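Side-chain contacts in dipeptide Epimerase (Enterococcus faecalis V583, PDB 3JVA), which belongs to the mandelate racemase/muconate lactonizing enzyme family, in which an N-terminal capping domain is joined to a barrel domain that here holds a magnesium ion: residues F19-G24 with G51-G56; N80-H85 with G270-L275; L116-L121 with A304-A309; V162-G165 with A171-K174; Y228-S231 with T236-A239. All coordinates share one frame; numbering follows the deposited sequence.

Contact 1 of 5, residues F19-G24 with G51-G56; sequences FTIALG and GIFITG
I21 lays its CG2 methyl over one face of the F53 ring. CG2 of I21 is 4.0 Å from the centroid of that ring and 18° off the ring normal. This is a CH-pi contact. The methyl is displaced toward the rim, and F53 CE2 is its closest ring atom, 3.8 Å from I21 CG2. The longer branch joins in, with I21 CD1 3.9 Å from F53 CD2. I21 and F53 cross at about a right angle.

Both side chains use the less common first rotamer. CG1 of I21 stands between the backbone N and the carbonyl carbon (chi1 58°). CG2 is then anti to the carbonyl carbon, and both branches can meet the phenyl ring. The ring of F53 is set between its own N and carbonyl carbon in the same way (chi1 52°).

F19 touches the ring at another point. Its CE2 is 4.0 Å from F53 CZ, which lies at the edge of the F19 ring and close to its plane.

The backbones are held separately. I21 to G24 form a type II turn. G51 O accepts from the N atoms of I54, T55 and G56. I26 of strand 24-27 packs on F19 and I21.

The contact joins the end of strand 3-21 to the loop after strand 43-48, within the capping domain. The F19 side chain is about 9 Å from the magnesium ion. The contact is wholly apolar and lacks directional bonds. The fit depends on shape, and I26 and K90 of the second subunit pack around F53.

Contact 2 of 5, residues N80-H85 with G270-L275; sequences NIEKIH and GIHEAL
I81 and H272 bring helix 81-85 and helix 271-275 together, with the two axes 11.4 Å apart at closest approach and at 104° to each other. H272 reaches across between them. Its CG is anti to the backbone N (chi1 -174°), and the ring meets three residues of the other helix.

H85 lies alongside it. The two imidazoles are nearly parallel, with planes 19° apart, but they are slid past each other and barely overlap. Their centroids are 4.7 Å apart. NE2 of H85 sits 3.2 Å from H272 CB; it is buried and has no polar partner in the model. I81 packs both CG1 and CG2 against the H272 ring.

E82 bends back at chi2 and brings OE2 to the edge of the same ring. The H272 imidazole is probably turned over in the model, so its bonding there is uncertain. The other oxygen, E82 OE1, is hydrogen-bonded to K312 N of the third subunit.

Both segments are helix starts. N80 OD1 caps the first by accepting from K83 N at 3.0 Å. G270 is the N-cap of the second, and D103 OD2 of helix 96-114 bonds to I271 N.

The crossed helices join the N-terminal capping domain to a helix of the barrel domain, as in enolase-like folds.

Contact 3 of 5, residues L116-L121 with A304-A309; sequences LPLYQL and AAHLAA
Y119 gives its backbone N-H to ND1 of H306. The two atoms, Y119 N and H306 ND1, are 3.0 Å apart, and the bond is bent, with 136° at the hydrogen. The donor lies close to the imidazole plane, so the ring is approached at its edge. CG of H306 is anti to its carbonyl carbon (chi1 -83°), which swings the ring off helix 298-310 toward the start of the short helix 118-121.

Apolar groups pack beside this bond. CB of L118 is 3.5 Å from H306 ND1. Further out, L118 CG and CD2 touch H306 CB. The Y119 ring meets the imidazole rim to rim, with its CD2 3.6 Å from H306 ND1. Neither ring lies over the face of the other, and their planes are 21° apart. CB of Y119 also rests 3.5 Å from H306 O. P117 CB lies near the ring plane at the CE1 edge, 4.4 Å from H306 CE1.

The short helix has other ties. G349 makes backbone bonds with L116 and L118, and L118 packs on I271. L121 meets L121 of the third subunit.

Y119 N is at the start of a short, weakly bonded helix, where H306 supplies the acceptor. ND1 in that role suggests that it carries no proton. If the ring is neutral, its proton is probably on NE2. A buried imidazole thus pins the 116-121 segment to helix 298-310 of the barrel domain.

Contact 4 of 5, residues V162-G165 with A171-K174; sequences VGTG and ARVK
R172 turns the edge of its guanidinium to T164. The threonine OG1 and CB both lie near the guanidinium plane, at the NH1 corner. The contact is therefore made at the edge and not over a face. R172 NH1 donates to T164 OG1 at 3.0 Å, but the angle at the hydrogen is only 125° and the bond is weak. CB and CG2 of T164 are each 4.0 Å from R172 NH1.

The arginine chain is extended from CG to NE, and this carries the flat group off helix 166-180 to the loop. T164 places OG1 between its backbone N and carbonyl carbon (chi1 75°), which turns the oxygen toward the arginine and D169.

Stronger partners fix both polar ends. T164 OG1 is hydrogen-bonded to D169 OD1, while D169 OD2 takes G163 N. R172 NE donates to D138 O, and P140 and M143 pack against the arginine side chain. V162 CG1 and V173 CG2 also approach loosely, 4.6 Å apart.

The loop links strand 157-161 of the barrel to the helix that follows it. G165 is the N-cap of that helix. G163 and G165 both have positive phi, at backbone angles that few other residues adopt readily.

This is a surface contact with one poor bond. D169 OD1 and the weak bond from R172 NH1 both engage T164 OG1. R172 itself is held mainly through NE, by D138 O, and through its packed chain.

Contact 5 of 5, residues Y228-S231 with T236-A239; sequences YVTS and TIMA
T230 and I237 make the closest approach. The hydroxyl oxygen T230 OG1 lies 3.4 Å from I237 CB and 3.5 Å from I237 CG2, so it rests against the branch point of the isoleucine. CG1 of I237 runs back past the helix backbone, 3.8 Å from T230 CA. The end of that branch meets the preceding helix residue, with I237 CD1 4.0 Å from V229 CG1. A bend at chi2 (-60°) turns CD1 toward the valine. V229 and I237 cross at about a right angle.

The hydroxyl of T230 has its polar partners outside these segments: OG1 is hydrogen-bonded to T257 O and to L226 O, one turn earlier in the helix. D259 OD2 holds I237 N, and I203 of helix 196-206 packs on both V229 and I237. K197 NZ of the fourth subunit bonds to T230 O.

In T230 the oxygen is anti to the carbonyl carbon and beside the backbone N (chi1 -61°), which lets it reach back to L226 O.

Helix 223-232 and strand 236-239 are parts of one beta-alpha-beta unit of the barrel. The contact between them is apolar except for a hydroxyl laid against carbon. T230 OG1 is buried, with two carbonyl partners. Its single proton is probably shared between them.

From the N terminus, contact 1 comes first. It closes a loop within the capping domain and is finished before the others open. Contact 2 opens next, at 80-85, followed by contact 3, at 116-121. Their partner segments come late, at 270-275 and 304-309, so the two long loops cross. Both join the N-terminal part to the helices of the barrel domain. They also touch each other, chiefly where A274 and L275 meet L307, and both reach the third subunit. Contacts 4 and 5 are short and follow in series. Both are nested inside the loops of contacts 2 and 3, and each ties a barrel helix to the loop or strand beside it.

Contact 1 of 5, residues F19-G24 with G51-G56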
# COMPACT_ATOMS: atom_id res chain seq x y z
N PHE B 19 37.90 -27.02 -7.16
CA PHE B 19 36.99 -25.94 -6.78
C PHE B 19 36.81 -25.96 -5.27
O PHE B 19 36.56 -27.01 -4.68
CB PHE B 19 35.64 -26.15 -7.48
CG PHE B 19 34.64 -25.06 -7.23
CD1 PHE B 19 34.96 -23.73 -7.48
CD2 PHE B 19 33.36 -25.36 -6.76
CE1 PHE B 19 34.03 -22.71 -7.27
CE2 PHE B 19 32.42 -24.35 -6.55
CZ PHE B 19 32.76 -23.02 -6.80
N THR B 20 36.96 -24.80 -4.64
CA THR B 20 36.82 -24.73 -3.19
C THR B 20 35.43 -24.26 -2.80
O THR B 20 34.93 -23.26 -3.32
CB THR B 20 37.86 -23.77 -2.58
OG1 THR B 20 39.16 -24.05 -3.13
CG2 THR B 20 37.92 -23.96 -1.07
N ILE B 21 34.80 -24.99 -1.89
CA ILE B 21 33.47 -24.66 -1.41
C ILE B 21 33.51 -24.61 0.11
O ILE B 21 34.51 -24.95 0.72
CB ILE B 21 32.43 -25.71 -1.84
CG1 ILE B 21 32.84 -27.09 -1.32
CG2 ILE B 21 32.28 -25.71 -3.35
CD1 ILE B 21 31.84 -28.19 -1.62
N ALA B 22 32.41 -24.17 0.71
CA ALA B 22 32.34 -24.09 2.16
C ALA B 22 32.69 -25.44 2.80
O ALA B 22 32.10 -26.47 2.48
CB ALA B 22 30.95 -23.66 2.60
N LEU B 23 33.68 -25.42 3.69
CA LEU B 23 34.12 -26.61 4.41
C LEU B 23 34.72 -27.72 3.55
O LEU B 23 35.11 -28.76 4.07
CB LEU B 23 32.96 -27.19 5.23
CG LEU B 23 32.26 -26.24 6.21
CD1 LEU B 23 31.14 -27.00 6.93
CD2 LEU B 23 33.26 -25.68 7.20
N GLY B 24 34.80 -27.51 2.24
CA GLY B 24 35.36 -28.55 1.39
C GLY B 24 35.87 -28.12 0.03
O GLY B 24 36.08 -26.93 -0.22
N GLY B 51 24.55 -30.16 -7.17
CA GLY B 51 25.21 -29.01 -6.57
C GLY B 51 24.61 -28.92 -5.19
O GLY B 51 23.75 -28.08 -4.93
N ILE B 52 25.08 -29.79 -4.30
CA ILE B 52 24.55 -29.85 -2.94
C ILE B 52 24.57 -28.52 -2.20
O ILE B 52 23.61 -28.16 -1.52
CB ILE B 52 25.28 -30.94 -2.12
CG1 ILE B 52 24.55 -31.19 -0.80
CG2 ILE B 52 26.73 -30.54 -1.87
CD1 ILE B 52 25.04 -32.41 -0.05
N PHE B 53 25.66 -27.77 -2.35
CA PHE B 53 25.79 -26.48 -1.68
C PHE B 53 24.93 -25.36 -2.27
O PHE B 53 24.80 -24.30 -1.66
CB PHE B 53 27.27 -26.06 -1.68
CG PHE B 53 27.91 -26.09 -3.04
CD1 PHE B 53 27.79 -25.01 -3.90
CD2 PHE B 53 28.59 -27.23 -3.47
CE1 PHE B 53 28.35 -25.06 -5.18
CE2 PHE B 53 29.14 -27.29 -4.74
CZ PHE B 53 29.02 -26.20 -5.60
N ILE B 54 24.35 -25.59 -3.45
CA ILE B 54 23.50 -24.58 -4.10
C ILE B 54 22.04 -24.99 -4.16
O ILE B 54 21.16 -24.23 -3.75
CB ILE B 54 23.96 -24.29 -5.55
CG1 ILE B 54 25.33 -23.60 -5.54
CG2 ILE B 54 22.94 -23.39 -6.24
CD1 ILE B 54 25.87 -23.30 -6.92
N THR B 55 21.78 -26.19 -4.66
CA THR B 55 20.41 -26.68 -4.79
C THR B 55 20.07 -27.82 -3.84
O THR B 55 18.91 -28.19 -3.70
CB THR B 55 20.14 -27.18 -6.22
OG1 THR B 55 21.04 -28.27 -6.50
CG2 THR B 55 20.36 -26.08 -7.23
N GLY B 56 21.09 -28.38 -3.21
CA GLY B 56 20.88 -29.51 -2.31
C GLY B 56 20.86 -30.82 -3.10
O GLY B 56 20.84 -31.90 -2.53

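Contact 2 of 5, residues N80-H85 with G270-L275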
# COMPACT_ATOMS: atom_id res chain seq x y z
N ASN B 80 5.88 -33.98 -26.35
CA ASN B 80 4.88 -33.68 -25.34
C ASN B 80 5.64 -33.27 -24.08
O ASN B 80 5.55 -33.92 -23.03
CB ASN B 80 4.01 -34.90 -25.06
CG ASN B 80 2.77 -34.56 -24.26
OD1 ASN B 80 2.63 -33.45 -23.75
ND2 ASN B 80 1.85 -35.52 -24.16
N ILE B 81 6.41 -32.19 -24.20
CA ILE B 81 7.22 -31.70 -23.08
C ILE B 81 6.30 -31.22 -21.95
O ILE B 81 6.68 -31.23 -20.77
CB ILE B 81 8.16 -30.56 -23.56
CG1 ILE B 81 9.16 -30.20 -22.46
CG2 ILE B 81 7.36 -29.34 -23.97
CD1 ILE B 81 10.14 -31.32 -22.12
N GLU B 82 5.09 -30.83 -22.32
CA GLU B 82 4.09 -30.38 -21.36
C GLU B 82 3.74 -31.52 -20.41
O GLU B 82 3.75 -31.36 -19.19
CB GLU B 82 2.84 -29.89 -22.09
CG GLU B 82 3.01 -28.54 -22.79
CD GLU B 82 2.93 -27.36 -21.83
OE1 GLU B 82 1.81 -27.02 -21.39
OE2 GLU B 82 3.98 -26.78 -21.49
N LYS B 83 3.44 -32.69 -20.96
CA LYS B 83 3.09 -33.84 -20.13
C LYS B 83 4.31 -34.41 -19.42
O LYS B 83 4.22 -34.83 -18.27
CB LYS B 83 2.42 -34.95 -20.95
CG LYS B 83 1.99 -36.14 -20.11
CD LYS B 83 1.21 -37.19 -20.92
CE LYS B 83 0.83 -38.39 -20.04
NZ LYS B 83 -0.01 -39.41 -20.76
N ILE B 84 5.45 -34.42 -20.10
CA ILE B 84 6.64 -34.96 -19.47
C ILE B 84 6.95 -34.19 -18.18
O ILE B 84 7.27 -34.80 -17.16
CB ILE B 84 7.84 -34.92 -20.46
CG1 ILE B 84 7.62 -35.99 -21.54
CG2 ILE B 84 9.15 -35.19 -19.73
CD1 ILE B 84 8.55 -35.89 -22.73
N HIS B 85 6.80 -32.87 -18.19
CA HIS B 85 7.05 -32.11 -16.98
C HIS B 85 5.92 -32.32 -15.99
O HIS B 85 6.14 -32.33 -14.78
CB HIS B 85 7.23 -30.63 -17.29
CG HIS B 85 8.64 -30.26 -17.64
ND1 HIS B 85 9.61 -30.04 -16.68
CD2 HIS B 85 9.26 -30.15 -18.84
CE1 HIS B 85 10.76 -29.80 -17.27
NE2 HIS B 85 10.58 -29.86 -18.58
N GLY B 270 15.48 -27.60 -16.30
CA GLY B 270 15.46 -27.72 -17.74
C GLY B 270 15.07 -26.53 -18.60
O GLY B 270 14.69 -25.48 -18.10
N ILE B 271 15.17 -26.74 -19.91
CA ILE B 271 14.87 -25.72 -20.89
C ILE B 271 13.42 -25.24 -20.81
O ILE B 271 13.15 -24.05 -20.93
CB ILE B 271 15.17 -26.24 -22.32
CG1 ILE B 271 16.69 -26.41 -22.48
CG2 ILE B 271 14.63 -25.27 -23.38
CD1 ILE B 271 17.11 -27.19 -23.72
N HIS B 272 12.50 -26.17 -20.60
CA HIS B 272 11.08 -25.82 -20.53
C HIS B 272 10.81 -24.71 -19.49
O HIS B 272 10.06 -23.76 -19.77
CB HIS B 272 10.26 -27.07 -20.18
CG HIS B 272 8.78 -26.86 -20.22
ND1 HIS B 272 8.05 -26.85 -21.39
CD2 HIS B 272 7.88 -26.67 -19.22
CE1 HIS B 272 6.77 -26.67 -21.11
NE2 HIS B 272 6.64 -26.57 -19.80
N GLU B 273 11.41 -24.84 -18.32
CA GLU B 273 11.23 -23.86 -17.25
C GLU B 273 12.09 -22.62 -17.51
O GLU B 273 11.67 -21.50 -17.22
CB GLU B 273 11.61 -24.49 -15.90
CG GLU B 273 11.28 -23.61 -14.69
CD GLU B 273 9.80 -23.59 -14.34
OE1 GLU B 273 9.01 -24.34 -14.97
OE2 GLU B 273 9.42 -22.82 -13.44
N ALA B 274 13.28 -22.82 -18.06
CA ALA B 274 14.16 -21.69 -18.37
C ALA B 274 13.47 -20.73 -19.34
O ALA B 274 13.62 -19.51 -19.23
CB ALA B 274 15.47 -22.21 -18.97
N LEU B 275 12.72 -21.27 -20.28
CA LEU B 275 12.01 -20.42 -21.23
C LEU B 275 11.00 -19.54 -20.51
O LEU B 275 10.85 -18.36 -20.85
CB LEU B 275 11.31 -21.28 -22.29
CG LEU B 275 12.24 -21.84 -23.37
CD1 LEU B 275 11.50 -22.92 -24.16
CD2 LEU B 275 12.73 -20.72 -24.27

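Contact 3 of 5, residues L116-L121 with A304-A309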
# COMPACT_ATOMS: atom_id res chain seq x y z
N LEU B 116 16.81 -30.55 -37.00
CA LEU B 116 17.16 -29.15 -36.82
C LEU B 116 18.02 -28.98 -35.58
O LEU B 116 17.86 -29.72 -34.60
CB LEU B 116 15.90 -28.30 -36.63
CG LEU B 116 14.88 -28.17 -37.76
CD1 LEU B 116 13.61 -27.54 -37.23
CD2 LEU B 116 15.47 -27.34 -38.88
N PRO B 117 18.96 -28.02 -35.62
CA PRO B 117 19.81 -27.79 -34.45
C PRO B 117 18.83 -27.28 -33.39
O PRO B 117 17.85 -26.62 -33.73
CB PRO B 117 20.76 -26.69 -34.91
CG PRO B 117 20.84 -26.90 -36.39
CD PRO B 117 19.40 -27.20 -36.76
N LEU B 118 19.10 -27.57 -32.13
CA LEU B 118 18.19 -27.16 -31.07
C LEU B 118 17.85 -25.67 -31.02
O LEU B 118 16.70 -25.31 -30.79
CB LEU B 118 18.72 -27.62 -29.71
CG LEU B 118 17.83 -27.32 -28.49
CD1 LEU B 118 16.41 -27.88 -28.70
CD2 LEU B 118 18.47 -27.94 -27.26
N TYR B 119 18.84 -24.81 -31.23
CA TYR B 119 18.57 -23.37 -31.16
C TYR B 119 17.47 -22.91 -32.11
O TYR B 119 16.84 -21.89 -31.88
CB TYR B 119 19.86 -22.56 -31.39
CG TYR B 119 20.42 -22.64 -32.79
CD1 TYR B 119 19.86 -21.90 -33.83
CD2 TYR B 119 21.52 -23.44 -33.07
CE1 TYR B 119 20.39 -21.96 -35.12
CE2 TYR B 119 22.06 -23.51 -34.36
CZ TYR B 119 21.48 -22.76 -35.38
OH TYR B 119 22.00 -22.83 -36.65
N GLN B 120 17.23 -23.67 -33.18
CA GLN B 120 16.19 -23.31 -34.14
C GLN B 120 14.80 -23.58 -33.57
O GLN B 120 13.82 -22.97 -33.98
CB GLN B 120 16.38 -24.08 -35.45
CG GLN B 120 17.66 -23.70 -36.19
CD GLN B 120 17.61 -22.31 -36.79
OE1 GLN B 120 16.95 -21.41 -36.27
NE2 GLN B 120 18.34 -22.11 -37.88
N LEU B 121 14.72 -24.50 -32.61
CA LEU B 121 13.44 -24.82 -31.99
C LEU B 121 13.17 -23.96 -30.76
O LEU B 121 12.07 -23.97 -30.22
CB LEU B 121 13.40 -26.29 -31.55
CG LEU B 121 13.44 -27.37 -32.63
CD1 LEU B 121 13.43 -28.75 -31.97
CD2 LEU B 121 12.25 -27.21 -33.56
N ALA B 304 22.41 -25.36 -22.63
CA ALA B 304 22.33 -23.96 -22.22
C ALA B 304 22.75 -23.01 -23.35
O ALA B 304 22.16 -21.95 -23.52
CB ALA B 304 23.18 -23.72 -20.97
N ALA B 305 23.78 -23.39 -24.10
CA ALA B 305 24.28 -22.56 -25.19
C ALA B 305 23.24 -22.41 -26.31
O ALA B 305 23.06 -21.33 -26.86
CB ALA B 305 25.58 -23.13 -25.74
N HIS B 306 22.56 -23.51 -26.65
CA HIS B 306 21.52 -23.45 -27.68
C HIS B 306 20.41 -22.51 -27.22
O HIS B 306 19.90 -21.72 -28.00
CB HIS B 306 20.97 -24.85 -27.96
CG HIS B 306 21.81 -25.65 -28.90
ND1 HIS B 306 21.56 -25.71 -30.26
CD2 HIS B 306 22.94 -26.38 -28.70
CE1 HIS B 306 22.49 -26.44 -30.84
NE2 HIS B 306 23.34 -26.85 -29.92
N LEU B 307 20.03 -22.62 -25.96
CA LEU B 307 18.98 -21.76 -25.41
C LEU B 307 19.41 -20.29 -25.42
O LEU B 307 18.65 -19.42 -25.83
CB LEU B 307 18.66 -22.17 -23.97
CG LEU B 307 17.63 -21.27 -23.28
CD1 LEU B 307 16.31 -21.27 -24.06
CD2 LEU B 307 17.41 -21.75 -21.86
N ALA B 308 20.63 -20.04 -24.96
CA ALA B 308 21.16 -18.67 -24.90
C ALA B 308 21.21 -18.07 -26.30
O ALA B 308 20.78 -16.94 -26.52
CB ALA B 308 22.54 -18.68 -24.27
N ALA B 309 21.74 -18.83 -27.25
CA ALA B 309 21.83 -18.33 -28.62
C ALA B 309 20.45 -18.07 -29.22
O ALA B 309 20.26 -17.11 -29.97
CB ALA B 309 22.60 -19.33 -29.48

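Contact 4 of 5, residues V162-G165 with A171-K174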
# COMPACT_ATOMS: atom_id res chain seq x y z
N VAL B 162 33.80 -13.06 -5.19
CA VAL B 162 34.19 -12.10 -4.17
C VAL B 162 33.41 -12.43 -2.91
O VAL B 162 32.69 -13.43 -2.87
CB VAL B 162 33.91 -10.64 -4.59
CG1 VAL B 162 34.83 -10.24 -5.74
CG2 VAL B 162 32.45 -10.48 -4.99
N GLY B 163 33.52 -11.59 -1.88
CA GLY B 163 32.83 -11.86 -0.64
C GLY B 163 33.71 -12.68 0.29
O GLY B 163 33.23 -13.25 1.27
N THR B 164 34.99 -12.76 -0.04
CA THR B 164 35.96 -13.52 0.75
C THR B 164 36.70 -12.60 1.71
O THR B 164 37.67 -13.00 2.36
CB THR B 164 37.02 -14.18 -0.16
OG1 THR B 164 37.94 -13.19 -0.63
CG2 THR B 164 36.35 -14.84 -1.36
N GLY B 165 36.24 -11.35 1.79
CA GLY B 165 36.89 -10.36 2.62
C GLY B 165 37.19 -9.21 1.69
O GLY B 165 37.89 -9.39 0.69
N ALA B 171 42.09 -6.57 -3.66
CA ALA B 171 43.44 -6.89 -4.12
C ALA B 171 43.42 -7.66 -5.44
O ALA B 171 44.18 -7.37 -6.36
CB ALA B 171 44.18 -7.69 -3.06
N ARG B 172 42.53 -8.66 -5.52
CA ARG B 172 42.41 -9.47 -6.72
C ARG B 172 41.85 -8.66 -7.89
O ARG B 172 42.39 -8.72 -8.99
CB ARG B 172 41.50 -10.67 -6.45
CG ARG B 172 42.14 -11.71 -5.54
CD ARG B 172 41.15 -12.76 -5.08
NE ARG B 172 41.80 -13.72 -4.19
CZ ARG B 172 41.25 -14.23 -3.09
NH1 ARG B 172 40.03 -13.87 -2.73
NH2 ARG B 172 41.93 -15.10 -2.35
N VAL B 173 40.78 -7.91 -7.65
CA VAL B 173 40.19 -7.11 -8.70
C VAL B 173 41.18 -6.07 -9.21
O VAL B 173 41.30 -5.84 -10.41
CB VAL B 173 38.90 -6.41 -8.21
CG1 VAL B 173 38.39 -5.44 -9.26
CG2 VAL B 173 37.83 -7.46 -7.91
N LYS B 174 41.91 -5.45 -8.29
CA LYS B 174 42.90 -4.44 -8.64
C LYS B 174 43.97 -5.02 -9.56
O LYS B 174 44.28 -4.43 -10.60
CB LYS B 174 43.56 -3.91 -7.37
CG LYS B 174 44.72 -2.95 -7.63
CD LYS B 174 45.42 -2.55 -6.34
CE LYS B 174 44.49 -1.78 -5.42
NZ LYS B 174 45.18 -1.35 -4.17

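Contact 5 of 5, residues Y228-S231 with T236-A239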
# COMPACT_ATOMS: atom_id res chain seq x y z
N TYR B 228 17.11 -3.70 -1.69
CA TYR B 228 17.78 -2.55 -1.10
C TYR B 228 19.11 -2.30 -1.80
O TYR B 228 19.42 -1.17 -2.19
CB TYR B 228 18.03 -2.80 0.40
CG TYR B 228 18.82 -1.70 1.08
CD1 TYR B 228 18.23 -0.48 1.38
CD2 TYR B 228 20.16 -1.89 1.41
CE1 TYR B 228 18.97 0.54 2.00
CE2 TYR B 228 20.91 -0.88 2.03
CZ TYR B 228 20.30 0.33 2.32
OH TYR B 228 21.02 1.34 2.94
N VAL B 229 19.91 -3.34 -1.95
CA VAL B 229 21.21 -3.20 -2.61
C VAL B 229 21.04 -2.65 -4.02
O VAL B 229 21.67 -1.67 -4.40
CB VAL B 229 21.94 -4.56 -2.69
CG1 VAL B 229 23.27 -4.38 -3.41
CG2 VAL B 229 22.15 -5.11 -1.30
N THR B 230 20.17 -3.29 -4.80
CA THR B 230 19.93 -2.86 -6.17
C THR B 230 19.59 -1.37 -6.24
O THR B 230 20.09 -0.65 -7.11
CB THR B 230 18.78 -3.67 -6.78
OG1 THR B 230 19.15 -5.05 -6.79
CG2 THR B 230 18.49 -3.20 -8.20
N SER B 231 18.75 -0.92 -5.33
CA SER B 231 18.31 0.47 -5.30
C SER B 231 19.33 1.45 -4.74
O SER B 231 19.17 2.66 -4.90
CB SER B 231 17.01 0.59 -4.50
OG SER B 231 17.25 0.39 -3.12
N THR B 236 25.18 -2.82 -11.71
CA THR B 236 24.13 -3.77 -12.08
C THR B 236 24.13 -4.94 -11.09
O THR B 236 25.17 -5.56 -10.86
CB THR B 236 24.37 -4.32 -13.50
OG1 THR B 236 24.24 -3.26 -14.45
CG2 THR B 236 23.38 -5.44 -13.82
N ILE B 237 22.97 -5.23 -10.51
CA ILE B 237 22.84 -6.33 -9.56
C ILE B 237 22.06 -7.47 -10.20
O ILE B 237 20.99 -7.25 -10.77
CB ILE B 237 22.10 -5.89 -8.28
CG1 ILE B 237 22.88 -4.77 -7.59
CG2 ILE B 237 21.93 -7.06 -7.34
CD1 ILE B 237 24.28 -5.18 -7.17
N MET B 238 22.59 -8.68 -10.09
CA MET B 238 21.96 -9.86 -10.67
C MET B 238 21.60 -10.90 -9.63
O MET B 238 22.38 -11.19 -8.72
CB MET B 238 22.90 -10.48 -11.72
CG MET B 238 22.46 -11.83 -12.26
SD MET B 238 23.56 -12.40 -13.60
CE MET B 238 25.09 -12.45 -12.77
N ALA B 239 20.41 -11.46 -9.76
CA ALA B 239 19.97 -12.50 -8.84
C ALA B 239 20.40 -13.85 -9.42
O ALA B 239 20.28 -14.09 -10.62
CB ALA B 239 18.45 -12.47 -8.68